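Local coordinates for arylmalonate decarboxylase (Bordetella bronchiseptica, PDB 3IXL), which catalyses the decarboxylation of 2-aryl-2-methylmalonates, taking up a proton to give 2-arylpropionates and carbon dioxide, at residues T124-D128 with D129-R133; F79-G82 with A83-A87; R161-T164 with A165-V168; F216-A219 with V220-A223. The protein carries 2 engineered substitutions. All coordinates share one frame; numbering follows the deposited sequence.

In the fold
The chain carries two four-stranded parallel sheets flanked by helices, consistent with its membership of the aspartate/glutamate racemase clan, and the four contacts are all local, three where a loop or turn enters a helix and one within helix 211-222. Contact 1, where strand 119-124 passes into helix 128-140, reaches the 2-phenylacetic acid pocket directly through Y126. Contact 2 packs against it, with R133 NH1 2.9 Å from Y80 O, and Y126 CE1 3.8 Å from F79 CZ. Contact 3 begins helix 164-176, its centre 18 Å from that of contact 1. Contact 4 lies across the chain's centre from contacts 1 and 3, with the F216 side chain about 9 Å from the ligand.

Contact 1: residues T124-D128 with D129-R133; sequences TAYID and DVNER. With PAC (2-phenylacetic acid), chain C.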
ATOM      1  N   THR A 124      11.397  -0.887   4.042  1.00  6.06           N
ATOM      2  CA  THR A 124      10.663   0.303   3.586  1.00  6.47           C
ATOM      3  C   THR A 124      11.516   1.235   2.747  1.00  6.40           C
ATOM      4  O   THR A 124      12.751   1.137   2.743  1.00  6.69           O
ATOM      5  CB  THR A 124      10.105   1.145   4.745  1.00  6.80           C
ATOM      6  OG1 THR A 124      11.120   2.064   5.177  1.00  6.92           O
ATOM      7  CG2 THR A 124       9.615   0.275   5.909  1.00  7.74           C
ATOM      8  N   ALA A 125      10.842   2.163   2.064  1.00  7.00           N
ATOM      9  CA  ALA A 125      11.507   3.160   1.254  1.00  7.12           C
ATOM     10  C   ALA A 125      11.862   4.401   2.075  1.00  7.79           C
ATOM     11  O   ALA A 125      12.552   5.274   1.567  1.00  8.04           O
ATOM     12  CB  ALA A 125      10.616   3.552   0.084  1.00  8.27           C
ATOM     13  N   TYR A 126      11.382   4.469   3.317  1.00  6.95           N
ATOM     14  CA  TYR A 126      11.248   5.757   4.023  1.00  7.22           C
ATOM     15  C   TYR A 126      12.414   6.204   4.880  1.00  7.70           C
ATOM     16  O   TYR A 126      13.305   5.419   5.211  1.00  7.37           O
ATOM     17  CB  TYR A 126      10.040   5.726   4.958  1.00  6.98           C
ATOM     18  CG  TYR A 126       8.757   5.145   4.426  1.00  6.51           C
ATOM     19  CD1 TYR A 126       8.130   4.094   5.093  1.00  5.66           C
ATOM     20  CD2 TYR A 126       8.136   5.686   3.305  1.00  6.74           C
ATOM     21  CE1 TYR A 126       6.926   3.575   4.639  1.00  5.21           C
ATOM     22  CE2 TYR A 126       6.926   5.170   2.834  1.00  7.17           C
ATOM     23  CZ  TYR A 126       6.334   4.114   3.520  1.00  5.98           C
ATOM     24  OH  TYR A 126       5.129   3.589   3.086  1.00  7.38           O
ATOM     25  N   ILE A 127      12.359   7.484   5.259  1.00  7.68           N
ATOM     26  CA  ILE A 127      13.194   8.018   6.352  1.00  8.52           C
ATOM     27  C   ILE A 127      12.591   7.631   7.710  1.00  8.68           C
ATOM     28  O   ILE A 127      11.419   7.254   7.798  1.00  9.26           O
ATOM     29  CB  ILE A 127      13.429   9.555   6.248  1.00  8.39           C
ATOM     30  CG1 ILE A 127      12.110  10.337   6.312  1.00  9.52           C
ATOM     31  CG2 ILE A 127      14.204   9.881   4.964  1.00  9.58           C
ATOM     32  CD1 ILE A 127      12.297  11.869   6.447  1.00 10.25           C
ATOM     33  N   ASP A 128      13.386   7.746   8.769  1.00  9.15           N
ATOM     34  CA  ASP A 128      13.032   7.126  10.041  1.00 10.06           C
ATOM     35  C   ASP A 128      11.843   7.700  10.798  1.00  9.79           C
ATOM     36  O   ASP A 128      11.184   6.960  11.529  1.00 10.26           O
ATOM     37  CB  ASP A 128      14.258   6.992  10.951  1.00 10.89           C
ATOM     38  CG  ASP A 128      15.139   5.821  10.563  1.00 13.16           C
ATOM     39  OD1 ASP A 128      14.683   4.927   9.799  1.00 13.88           O
ATOM     40  OD2 ASP A 128      16.299   5.781  11.026  1.00 15.49           O
ATOM     41  N   ASP A 129      11.537   8.983  10.621  1.00  9.94           N
ATOM     42  CA  ASP A 129      10.322   9.511  11.255  1.00 10.45           C
ATOM     43  C   ASP A 129       9.118   8.741  10.725  1.00  9.88           C
ATOM     44  O   ASP A 129       8.225   8.375  11.488  1.00 10.42           O
ATOM     45  CB  ASP A 129      10.147  11.014  11.007  1.00 11.18           C
ATOM     46  CG  ASP A 129       8.923  11.601  11.727  1.00 13.42           C
ATOM     47  OD1 ASP A 129       8.506  11.069  12.776  1.00 19.12           O
ATOM     48  OD2 ASP A 129       8.399  12.614  11.229  1.00 19.63           O
ATOM     49  N   VAL A 130       9.105   8.504   9.418  1.00  8.81           N
ATOM     50  CA  VAL A 130       8.019   7.754   8.803  1.00  8.22           C
ATOM     51  C   VAL A 130       8.063   6.274   9.236  1.00  7.41           C
ATOM     52  O   VAL A 130       7.021   5.688   9.531  1.00  7.64           O
ATOM     53  CB  VAL A 130       8.026   7.924   7.272  1.00  8.23           C
ATOM     54  CG1 VAL A 130       6.910   7.109   6.624  1.00  7.64           C
ATOM     55  CG2 VAL A 130       7.859   9.400   6.900  1.00  9.50           C
ATOM     56  N   ASN A 131       9.265   5.684   9.325  1.00  7.45           N
ATOM     57  CA  ASN A 131       9.393   4.310   9.814  1.00  7.74           C
ATOM     58  C   ASN A 131       8.892   4.113  11.241  1.00  7.89           C
ATOM     59  O   ASN A 131       8.258   3.104  11.543  1.00  7.87           O
ATOM     60  CB  ASN A 131      10.836   3.820   9.681  1.00  7.69           C
ATOM     61  CG  ASN A 131      11.274   3.722   8.243  1.00  8.49           C
ATOM     62  OD1 ASN A 131      10.479   3.342   7.380  1.00  8.61           O
ATOM     63  ND2 ASN A 131      12.531   4.080   7.963  1.00  9.50           N
ATOM     64  N   GLU A 132       9.162   5.095  12.104  1.00  8.58           N
ATOM     65  CA  GLU A 132       8.685   5.057  13.483  1.00 10.23           C
ATOM     66  C   GLU A 132       7.165   5.107  13.521  1.00  8.80           C
ATOM     67  O   GLU A 132       6.536   4.382  14.287  1.00 10.07           O
ATOM     68  CB  GLU A 132       9.264   6.220  14.292  1.00 10.18           C
ATOM     69  CG  GLU A 132      10.745   6.082  14.595  1.00 13.51           C
ATOM     70  CD  GLU A 132      11.304   7.243  15.409  1.00 15.23           C
ATOM     71  OE1 GLU A 132      12.522   7.227  15.692  1.00 22.35           O
ATOM     72  OE2 GLU A 132      10.541   8.163  15.776  1.00 20.73           O
ATOM     73  N   ARG A 133       6.579   5.955  12.674  1.00  7.70           N
ATOM     74  CA  ARG A 133       5.124   6.069  12.601  1.00  7.64           C
ATOM     75  C   ARG A 133       4.485   4.787  12.073  1.00  7.48           C
ATOM     76  O   ARG A 133       3.426   4.372  12.547  1.00  8.19           O
ATOM     77  CB  ARG A 133       4.726   7.273  11.744  1.00  7.47           C
ATOM     78  CG  ARG A 133       5.086   8.618  12.390  1.00  7.99           C
ATOM     79  CD  ARG A 133       5.020   9.746  11.378  1.00  7.90           C
ATOM     80  NE  ARG A 133       5.586  11.010  11.860  1.00  9.20           N
ATOM     81  CZ  ARG A 133       4.889  12.114  12.102  1.00  8.93           C
ATOM     82  NH1 ARG A 133       3.572  12.148  11.933  1.00  9.52           N
ATOM     83  NH2 ARG A 133       5.533  13.198  12.514  1.00 10.03           N
TER
HETATM   84  C1  PAC C5000       3.595   5.405   0.549  1.00  7.51           C
HETATM   85  C2  PAC C5000       4.128   6.530  -0.318  1.00 10.86           C
HETATM   86  C1' PAC C5000       3.870   6.550  -1.811  1.00 10.30           C
HETATM   87  C2' PAC C5000       4.831   7.206  -2.586  1.00 11.27           C
HETATM   88  C3' PAC C5000       4.694   7.298  -3.970  1.00 11.25           C
HETATM   89  C4' PAC C5000       3.581   6.736  -4.587  1.00 10.46           C
HETATM   90  C5' PAC C5000       2.614   6.074  -3.821  1.00 11.27           C
HETATM   91  C6' PAC C5000       2.746   5.985  -2.431  1.00  9.88           C
HETATM   92  O1  PAC C5000       2.961   4.418   0.082  1.00  6.87           O
HETATM   93  O2  PAC C5000       3.837   5.525   1.784  1.00  8.56           O
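One face of the Y126 ring carries V130, whose CG1 stands 3.7 Å from the ring centroid in a CH-pi contact, while N131 OD1 lies at the ring edge, in its plane. PAC O2 also sits near that plane, at the phenolic end, where it accepts a 2.7 Å hydrogen bond from Y126 OH. These residues form the passage from strand 119-124 into helix 128-140, opened by an ST turn in which T124 OG1 accepts from Y126 N at 3.1 Å. The same hydroxyl donates to N131 OD1 at 2.6 Å, which ties the strand end to the first helical turn. V130 CG1 points anti to its own backbone N (chi1 179°), and this sets it over the ring face, offset toward the rim, the two side chains crossing at about a right angle. Helix 75-79 also borders the ring, through T75 and S76, and both of these residues bind the ligand as well. The amide of N131 is held at both ends, OD1 by T124 and ND2 by two acceptors. ND2 makes a rather bent bond to Y126 O at 3.2 Å, from above the carbonyl plane, and a straighter one, lying in the amide plane, to the anti lone pair of D128 OD1 at 3.0 Å.

Contact 2: residues F79-G82 with A83-A87; sequences FYRG and AAFNA
A cation-pi contact between side chains four residues apart, R81 and F85, spans the turn that joins helix 75-79 to helix 83-97 at the protein surface. The aliphatic part of R81 does much of the touching: CD lies over the centre of the F85 ring, 3.9 Å from its centroid, as a CH-pi contact. Further out, the guanidinium stands nearly upright on the ring, the two planes 79° apart, with NH1 3.6 Å from F85 CZ. An extended chain from CG to NE carries R81 over this face, and F85 turns to meet it with CG anti to its backbone N (chi1 177°). The backbone folds back in a type I turn closed by G82 N to F79 O at 3.0 Å. G82, the N-cap residue, takes a positive phi of 102°, where a CB would press on the preceding carbonyl. A weak bond from N86 N to G82 O, 3.3 Å, begins the helix. Two of the first helical N-H groups are met from elsewhere: A83 N by E140 OE2, and F85 N at 2.9 Å by a water that donates to R81 O. E140 and the water thus stand in for the capping side chain that glycine cannot supply.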
ATOM      1  N   PHE A  79      -1.155   6.264   7.362  1.00  6.66           N
ATOM      2  CA  PHE A  79      -0.704   5.823   8.697  1.00  6.53           C
ATOM      3  C   PHE A  79       0.015   6.873   9.548  1.00  6.49           C
ATOM      4  O   PHE A  79       0.223   6.631  10.746  1.00  6.94           O
ATOM      5  CB  PHE A  79       0.080   4.479   8.667  1.00  6.52           C
ATOM      6  CG  PHE A  79       1.490   4.555   8.082  1.00  6.24           C
ATOM      7  CD1 PHE A  79       2.492   5.342   8.672  1.00  6.17           C
ATOM      8  CD2 PHE A  79       1.821   3.785   6.973  1.00  6.05           C
ATOM      9  CE1 PHE A  79       3.775   5.396   8.129  1.00  6.92           C
ATOM     10  CE2 PHE A  79       3.102   3.814   6.426  1.00  6.24           C
ATOM     11  CZ  PHE A  79       4.084   4.618   7.002  1.00  6.58           C
ATOM     12  N   TYR A  80       0.400   8.012   8.966  1.00  6.90           N
ATOM     13  CA  TYR A  80       1.330   8.903   9.678  1.00  7.35           C
ATOM     14  C   TYR A  80       0.794   9.530  10.954  1.00  7.95           C
ATOM     15  O   TYR A  80       1.568  10.028  11.771  1.00  8.41           O
ATOM     16  CB  TYR A  80       1.942   9.974   8.775  1.00  7.56           C
ATOM     17  CG  TYR A  80       1.110  11.214   8.470  1.00  7.48           C
ATOM     18  CD1 TYR A  80      -0.014  11.151   7.640  1.00  8.88           C
ATOM     19  CD2 TYR A  80       1.507  12.472   8.937  1.00  7.86           C
ATOM     20  CE1 TYR A  80      -0.737  12.295   7.324  1.00  8.50           C
ATOM     21  CE2 TYR A  80       0.798  13.625   8.611  1.00  9.17           C
ATOM     22  CZ  TYR A  80      -0.329  13.529   7.809  1.00  8.08           C
ATOM     23  OH  TYR A  80      -1.032  14.672   7.468  1.00  9.93           O
ATOM     24  N   ARG A  81      -0.529   9.526  11.102  1.00  8.29           N
ATOM     25  CA  ARG A  81      -1.176  10.113  12.271  1.00  9.27           C
ATOM     26  C   ARG A  81      -1.709   9.046  13.213  1.00  9.49           C
ATOM     27  O   ARG A  81      -2.340   9.371  14.222  1.00 10.85           O
ATOM     28  CB  ARG A  81      -2.294  11.050  11.825  1.00  9.84           C
ATOM     29  CG  ARG A  81      -1.776  12.362  11.266  1.00  9.31           C
ATOM     30  CD  ARG A  81      -2.907  13.216  10.727  1.00 11.82           C
ATOM     31  NE  ARG A  81      -2.474  14.577  10.427  1.00 12.16           N
ATOM     32  CZ  ARG A  81      -3.179  15.452   9.719  1.00 12.81           C
ATOM     33  NH1 ARG A  81      -4.366  15.116   9.212  1.00 12.70           N
ATOM     34  NH2 ARG A  81      -2.690  16.665   9.509  1.00 13.79           N
ATOM     35  N   GLY A  82      -1.461   7.781  12.901  1.00  9.06           N
ATOM     36  CA  GLY A  82      -1.913   6.682  13.752  1.00  8.85           C
ATOM     37  C   GLY A  82      -3.156   5.991  13.220  1.00  8.88           C
ATOM     38  O   GLY A  82      -3.746   6.421  12.206  1.00  8.45           O
ATOM     39  N   ALA A  83      -3.552   4.926  13.912  1.00  8.89           N
ATOM     40  CA  ALA A  83      -4.660   4.074  13.472  1.00  8.48           C
ATOM     41  C   ALA A  83      -6.024   4.756  13.469  1.00  8.77           C
ATOM     42  O   ALA A  83      -6.825   4.537  12.549  1.00  8.73           O
ATOM     43  CB  ALA A  83      -4.712   2.798  14.312  1.00  9.46           C
ATOM     44  N   ALA A  84      -6.302   5.560  14.493  1.00  8.36           N
ATOM     45  CA  ALA A  84      -7.591   6.245  14.568  1.00  8.31           C
ATOM     46  C   ALA A  84      -7.798   7.149  13.351  1.00  8.08           C
ATOM     47  O   ALA A  84      -8.905   7.207  12.805  1.00  8.68           O
ATOM     48  CB  ALA A  84      -7.725   7.057  15.848  1.00  8.88           C
ATOM     49  N   PHE A  85      -6.751   7.852  12.923  1.00  7.76           N
ATOM     50  CA  PHE A  85      -6.906   8.749  11.770  1.00  7.44           C
ATOM     51  C   PHE A  85      -7.131   7.974  10.473  1.00  7.33           C
ATOM     52  O   PHE A  85      -7.922   8.385   9.635  1.00  7.69           O
ATOM     53  CB  PHE A  85      -5.735   9.724  11.612  1.00  7.81           C
ATOM     54  CG  PHE A  85      -5.841  10.593  10.388  1.00  7.34           C
ATOM     55  CD1 PHE A  85      -6.750  11.640  10.343  1.00  8.99           C
ATOM     56  CD2 PHE A  85      -5.051  10.339   9.271  1.00  8.84           C
ATOM     57  CE1 PHE A  85      -6.863  12.431   9.210  1.00  9.18           C
ATOM     58  CE2 PHE A  85      -5.153  11.128   8.134  1.00  9.37           C
ATOM     59  CZ  PHE A  85      -6.072  12.174   8.098  1.00  9.15           C
ATOM     60  N   ASN A  86      -6.436   6.856  10.302  1.00  6.88           N
ATOM     61  CA  ASN A  86      -6.699   5.995   9.156  1.00  6.97           C
ATOM     62  C   ASN A  86      -8.184   5.643   9.086  1.00  7.57           C
ATOM     63  O   ASN A  86      -8.819   5.772   8.033  1.00  7.50           O
ATOM     64  CB  ASN A  86      -5.828   4.736   9.220  1.00  6.72           C
ATOM     65  CG  ASN A  86      -6.044   3.822   8.033  1.00  7.59           C
ATOM     66  OD1 ASN A  86      -5.962   4.255   6.876  1.00  7.57           O
ATOM     67  ND2 ASN A  86      -6.323   2.559   8.306  1.00  8.87           N
ATOM     68  N   ALA A  87      -8.751   5.252  10.223  1.00  7.75           N
ATOM     69  CA  ALA A  87     -10.167   4.888  10.276  1.00  8.64           C
ATOM     70  C   ALA A  87     -11.075   6.100  10.024  1.00  9.06           C
ATOM     71  O   ALA A  87     -12.048   5.996   9.272  1.00  9.70           O
ATOM     72  CB  ALA A  87     -10.492   4.243  11.623  1.00  8.89           C
TER
HETATM   73  O   HOH W   1      -4.722   8.403  14.991  1.00 12.95           O

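Contact 3: residues R161-T164 with A165-V168; sequences RVDT and ATLV
D163 and T166 are joined by two hydrogen bonds at the start of helix 164-176, of which T166 N to D163 OD1 is the capping bond, 3.0 Å long and made from well above the carboxylate plane. In the other, T166 OG1 donates to D163 OD2 at 2.6 Å, on the syn side, 25° out of that plane. D163 is the N-cap, and its CG takes the crowded position between backbone N and carbonyl carbon (chi1 67°), which swings the carboxylate back over the first turn. Behind it the helical backbone bonds begin, L167 N to D163 O at 3.2 Å and V168 N to T164 O at 2.9 Å. Beyond the polar cap, V162, the residue before the N-cap, packs back on the first turn. Its CG1 rests against T166 CG2 at 3.7 Å and L167 CD2 at 3.8 Å; the pairing of V162 with L167, five residues on, is a hydrophobic staple. V162 also packs on L151 and I153, and V168 on helix 196-204. The carboxylate stands at the N-terminal, partly positive end of the helix dipole, with both oxygens bonded to T166, a setting that would be expected to stabilise its negative charge and probably lower its pKa.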
ATOM      1  N   ARG A 161      12.515   4.447  -9.162  1.00 12.47           N
ATOM      2  CA  ARG A 161      13.798   4.100  -9.784  1.00 12.45           C
ATOM      3  C   ARG A 161      14.523   2.940  -9.102  1.00 12.16           C
ATOM      4  O   ARG A 161      15.501   2.428  -9.643  1.00 13.02           O
ATOM      5  CB  ARG A 161      14.718   5.321  -9.859  1.00 13.10           C
ATOM      6  CG  ARG A 161      14.208   6.403 -10.794  1.00 15.73           C
ATOM      7  CD  ARG A 161      15.302   7.396 -11.177  1.00 21.16           C
ATOM      8  NE  ARG A 161      15.733   8.243 -10.061  1.00 24.34           N
ATOM      9  CZ  ARG A 161      15.164   9.402  -9.722  1.00 25.41           C
ATOM     10  NH1 ARG A 161      14.114   9.863 -10.397  1.00 26.28           N
ATOM     11  NH2 ARG A 161      15.639  10.098  -8.697  1.00 26.46           N
ATOM     12  N   VAL A 162      14.062   2.531  -7.920  1.00 10.56           N
ATOM     13  CA  VAL A 162      14.718   1.455  -7.184  1.00 10.21           C
ATOM     14  C   VAL A 162      14.458   0.131  -7.918  1.00  9.84           C
ATOM     15  O   VAL A 162      13.308  -0.215  -8.209  1.00 10.42           O
ATOM     16  CB  VAL A 162      14.210   1.382  -5.727  1.00 10.03           C
ATOM     17  CG1 VAL A 162      14.909   0.275  -4.950  1.00 10.02           C
ATOM     18  CG2 VAL A 162      14.436   2.721  -5.008  1.00 10.85           C
ATOM     19  N   ASP A 163      15.532  -0.604  -8.198  1.00  9.20           N
ATOM     20  CA  ASP A 163      15.446  -1.846  -8.965  1.00  8.84           C
ATOM     21  C   ASP A 163      15.031  -3.057  -8.129  1.00  8.27           C
ATOM     22  O   ASP A 163      15.152  -3.068  -6.899  1.00  8.20           O
ATOM     23  CB  ASP A 163      16.801  -2.131  -9.598  1.00  9.11           C
ATOM     24  CG  ASP A 163      17.842  -2.448  -8.563  1.00 10.54           C
ATOM     25  OD1 ASP A 163      18.136  -3.642  -8.357  1.00 12.69           O
ATOM     26  OD2 ASP A 163      18.322  -1.495  -7.915  1.00 13.43           O
ATOM     27  N   THR A 164      14.598  -4.100  -8.828  1.00  7.89           N
ATOM     28  CA  THR A 164      14.118  -5.316  -8.195  1.00  7.62           C
ATOM     29  C   THR A 164      15.127  -5.949  -7.249  1.00  7.39           C
ATOM     30  O   THR A 164      14.779  -6.345  -6.141  1.00  7.90           O
ATOM     31  CB  THR A 164      13.690  -6.338  -9.267  1.00  7.87           C
ATOM     32  OG1 THR A 164      12.620  -5.778 -10.033  1.00  8.57           O
ATOM     33  CG2 THR A 164      13.269  -7.680  -8.652  1.00  8.72           C
ATOM     34  N   ALA A 165      16.377  -6.072  -7.692  1.00  7.20           N
ATOM     35  CA  ALA A 165      17.377  -6.754  -6.867  1.00  7.56           C
ATOM     36  C   ALA A 165      17.678  -6.013  -5.562  1.00  7.30           C
ATOM     37  O   ALA A 165      17.918  -6.638  -4.531  1.00  7.80           O
ATOM     38  CB  ALA A 165      18.657  -6.993  -7.664  1.00  8.06           C
ATOM     39  N   THR A 166      17.648  -4.684  -5.617  1.00  7.46           N
ATOM     40  CA  THR A 166      17.803  -3.874  -4.416  1.00  7.34           C
ATOM     41  C   THR A 166      16.657  -4.152  -3.440  1.00  7.11           C
ATOM     42  O   THR A 166      16.866  -4.253  -2.235  1.00  7.29           O
ATOM     43  CB  THR A 166      17.854  -2.379  -4.776  1.00  7.97           C
ATOM     44  OG1 THR A 166      19.046  -2.125  -5.538  1.00  9.18           O
ATOM     45  CG2 THR A 166      17.857  -1.494  -3.522  1.00  8.10           C
ATOM     46  N   LEU A 167      15.444  -4.285  -3.971  1.00  6.63           N
ATOM     47  CA  LEU A 167      14.287  -4.553  -3.119  1.00  6.58           C
ATOM     48  C   LEU A 167      14.313  -5.965  -2.529  1.00  6.75           C
ATOM     49  O   LEU A 167      13.965  -6.161  -1.362  1.00  6.68           O
ATOM     50  CB  LEU A 167      12.987  -4.324  -3.899  1.00  7.30           C
ATOM     51  CG  LEU A 167      12.750  -2.879  -4.341  1.00  8.22           C
ATOM     52  CD1 LEU A 167      11.604  -2.798  -5.328  1.00 10.78           C
ATOM     53  CD2 LEU A 167      12.510  -1.978  -3.119  1.00 11.01           C
ATOM     54  N   VAL A 168      14.748  -6.944  -3.322  1.00  6.78           N
ATOM     55  CA  VAL A 168      14.899  -8.300  -2.799  1.00  6.92           C
ATOM     56  C   VAL A 168      15.900  -8.300  -1.636  1.00  6.91           C
ATOM     57  O   VAL A 168      15.658  -8.888  -0.582  1.00  7.90           O
ATOM     58  CB  VAL A 168      15.361  -9.305  -3.896  1.00  6.96           C
ATOM     59  CG1 VAL A 168      15.772 -10.656  -3.280  1.00  7.20           C
ATOM     60  CG2 VAL A 168      14.265  -9.493  -4.947  1.00  7.60           C
TER

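Contact 4: residues F216-A219 with V220-A223; sequences FWDA and VRLA
V220 meets F216 one turn earlier in helix 211-222: its N donates to F216 O at 2.9 Å, and its CG2, beside its own backbone N, lies snugly against the same carbonyl oxygen at 3.2 Å. R221 follows with N bonded to W217 O at 2.9 Å, but its side chain carries the main interaction, a salt bridge to D218 three residues back. The guanidinium comes side-on, NE at 3.0 Å and NH1 at 2.8 Å, both to the single oxygen D218 OD2. That oxygen lies in the guanidinium plane, whereas the two nitrogens reach it from one face of the carboxylate, the two groups being tilted 38° apart. A bend at chi3 (64°) folds the arginine back alongside D218. L222 N then donates to D218 O at 3.0 Å, and A223 N to A219 O at 3.0 Å. The buried carboxylate has further partners: N110 ND2 also bonds OD2, and T102 OG1 partners OD1. D218 and R221 face helix 104-114, D218 touching A107 and R221 touching N110, with T102 on the adjoining strand 101-103, while F216, A219 and V220 pack on I9 and M11 of strand 8-13, F216 also meeting F33 edge-to-face.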
ATOM      1  N   PHE A 216      -4.011  -2.768  -4.522  1.00  4.76           N
ATOM      2  CA  PHE A 216      -4.849  -3.317  -5.588  1.00  4.97           C
ATOM      3  C   PHE A 216      -5.697  -4.480  -5.112  1.00  5.34           C
ATOM      4  O   PHE A 216      -6.889  -4.521  -5.369  1.00  6.25           O
ATOM      5  CB  PHE A 216      -3.998  -3.734  -6.795  1.00  5.52           C
ATOM      6  CG  PHE A 216      -3.607  -2.581  -7.665  1.00  4.86           C
ATOM      7  CD1 PHE A 216      -2.414  -1.907  -7.457  1.00  5.83           C
ATOM      8  CD2 PHE A 216      -4.469  -2.137  -8.667  1.00  6.00           C
ATOM      9  CE1 PHE A 216      -2.069  -0.810  -8.241  1.00  7.03           C
ATOM     10  CE2 PHE A 216      -4.138  -1.043  -9.463  1.00  7.14           C
ATOM     11  CZ  PHE A 216      -2.945  -0.375  -9.251  1.00  7.05           C
ATOM     12  N   TRP A 217      -5.068  -5.414  -4.409  1.00  5.32           N
ATOM     13  CA  TRP A 217      -5.758  -6.591  -3.896  1.00  5.76           C
ATOM     14  C   TRP A 217      -6.942  -6.168  -3.024  1.00  5.55           C
ATOM     15  O   TRP A 217      -8.048  -6.703  -3.129  1.00  5.93           O
ATOM     16  CB  TRP A 217      -4.752  -7.420  -3.087  1.00  5.97           C
ATOM     17  CG  TRP A 217      -5.356  -8.561  -2.328  1.00  6.76           C
ATOM     18  CD1 TRP A 217      -5.644  -9.803  -2.809  1.00  8.54           C
ATOM     19  CD2 TRP A 217      -5.714  -8.567  -0.943  1.00  9.02           C
ATOM     20  NE1 TRP A 217      -6.182 -10.583  -1.804  1.00  9.35           N
ATOM     21  CE2 TRP A 217      -6.236  -9.843  -0.650  1.00  9.06           C
ATOM     22  CE3 TRP A 217      -5.654  -7.609   0.077  1.00  8.59           C
ATOM     23  CZ2 TRP A 217      -6.700 -10.185   0.626  1.00 10.08           C
ATOM     24  CZ3 TRP A 217      -6.116  -7.951   1.342  1.00  9.89           C
ATOM     25  CH2 TRP A 217      -6.630  -9.227   1.603  1.00  9.82           C
ATOM     26  N   ASP A 218      -6.701  -5.186  -2.168  1.00  5.59           N
ATOM     27  CA  ASP A 218      -7.686  -4.728  -1.202  1.00  6.02           C
ATOM     28  C   ASP A 218      -8.819  -3.953  -1.865  1.00  6.21           C
ATOM     29  O   ASP A 218      -9.981  -4.090  -1.466  1.00  6.68           O
ATOM     30  CB  ASP A 218      -6.962  -3.867  -0.163  1.00  5.93           C
ATOM     31  CG  ASP A 218      -7.892  -3.226   0.830  1.00  7.10           C
ATOM     32  OD1 ASP A 218      -8.037  -1.977   0.783  1.00  7.73           O
ATOM     33  OD2 ASP A 218      -8.430  -3.966   1.687  1.00  7.24           O
ATOM     34  N   ALA A 219      -8.491  -3.144  -2.876  1.00  6.48           N
ATOM     35  CA  ALA A 219      -9.517  -2.422  -3.628  1.00  6.43           C
ATOM     36  C   ALA A 219     -10.409  -3.390  -4.398  1.00  6.61           C
ATOM     37  O   ALA A 219     -11.633  -3.231  -4.437  1.00  7.30           O
ATOM     38  CB  ALA A 219      -8.871  -1.430  -4.578  1.00  6.81           C
ATOM     39  N   VAL A 220      -9.794  -4.413  -4.988  1.00  6.68           N
ATOM     40  CA  VAL A 220     -10.548  -5.427  -5.726  1.00  8.14           C
ATOM     41  C   VAL A 220     -11.417  -6.238  -4.770  1.00  8.53           C
ATOM     42  O   VAL A 220     -12.561  -6.586  -5.089  1.00  8.95           O
ATOM     43  CB  VAL A 220      -9.607  -6.319  -6.565  1.00  8.09           C
ATOM     44  CG1 VAL A 220     -10.345  -7.497  -7.158  1.00  9.29           C
ATOM     45  CG2 VAL A 220      -8.956  -5.492  -7.662  1.00  9.31           C
ATOM     46  N   ARG A 221     -10.879  -6.517  -3.589  1.00  8.83           N
ATOM     47  CA  ARG A 221     -11.647  -7.136  -2.496  1.00  9.83           C
ATOM     48  C   ARG A 221     -12.921  -6.337  -2.210  1.00 10.74           C
ATOM     49  O   ARG A 221     -14.022  -6.895  -2.166  1.00 11.55           O
ATOM     50  CB  ARG A 221     -10.787  -7.217  -1.230  1.00  9.68           C
ATOM     51  CG  ARG A 221     -11.538  -7.697   0.016  1.00  9.61           C
ATOM     52  CD  ARG A 221     -10.767  -7.427   1.298  1.00  9.64           C
ATOM     53  NE  ARG A 221     -10.584  -5.991   1.557  1.00  8.94           N
ATOM     54  CZ  ARG A 221     -11.505  -5.179   2.081  1.00  9.76           C
ATOM     55  NH1 ARG A 221     -11.209  -3.894   2.290  1.00  9.20           N
ATOM     56  NH2 ARG A 221     -12.725  -5.631   2.388  1.00 10.19           N
ATOM     57  N   LEU A 222     -12.759  -5.027  -2.030  1.00 11.50           N
ATOM     58  CA  LEU A 222     -13.866  -4.136  -1.694  1.00 13.52           C
ATOM     59  C   LEU A 222     -14.902  -4.033  -2.796  1.00 14.23           C
ATOM     60  O   LEU A 222     -16.079  -3.775  -2.523  1.00 14.93           O
ATOM     61  CB  LEU A 222     -13.341  -2.738  -1.383  1.00 14.22           C
ATOM     62  CG  LEU A 222     -13.399  -2.223   0.048  1.00 17.17           C
ATOM     63  CD1 LEU A 222     -13.346  -0.711  -0.007  1.00 18.33           C
ATOM     64  CD2 LEU A 222     -14.667  -2.684   0.775  1.00 17.04           C
ATOM     65  N   ALA A 223     -14.456  -4.208  -4.039  1.00 14.98           N
ATOM     66  CA  ALA A 223     -15.347  -4.202  -5.203  1.00 15.93           C
ATOM     67  C   ALA A 223     -16.298  -5.406  -5.232  1.00 17.04           C
ATOM     68  O   ALA A 223     -17.283  -5.404  -5.975  1.00 17.40           O
ATOM     69  CB  ALA A 223     -14.531  -4.118  -6.494  1.00 15.91           C
TER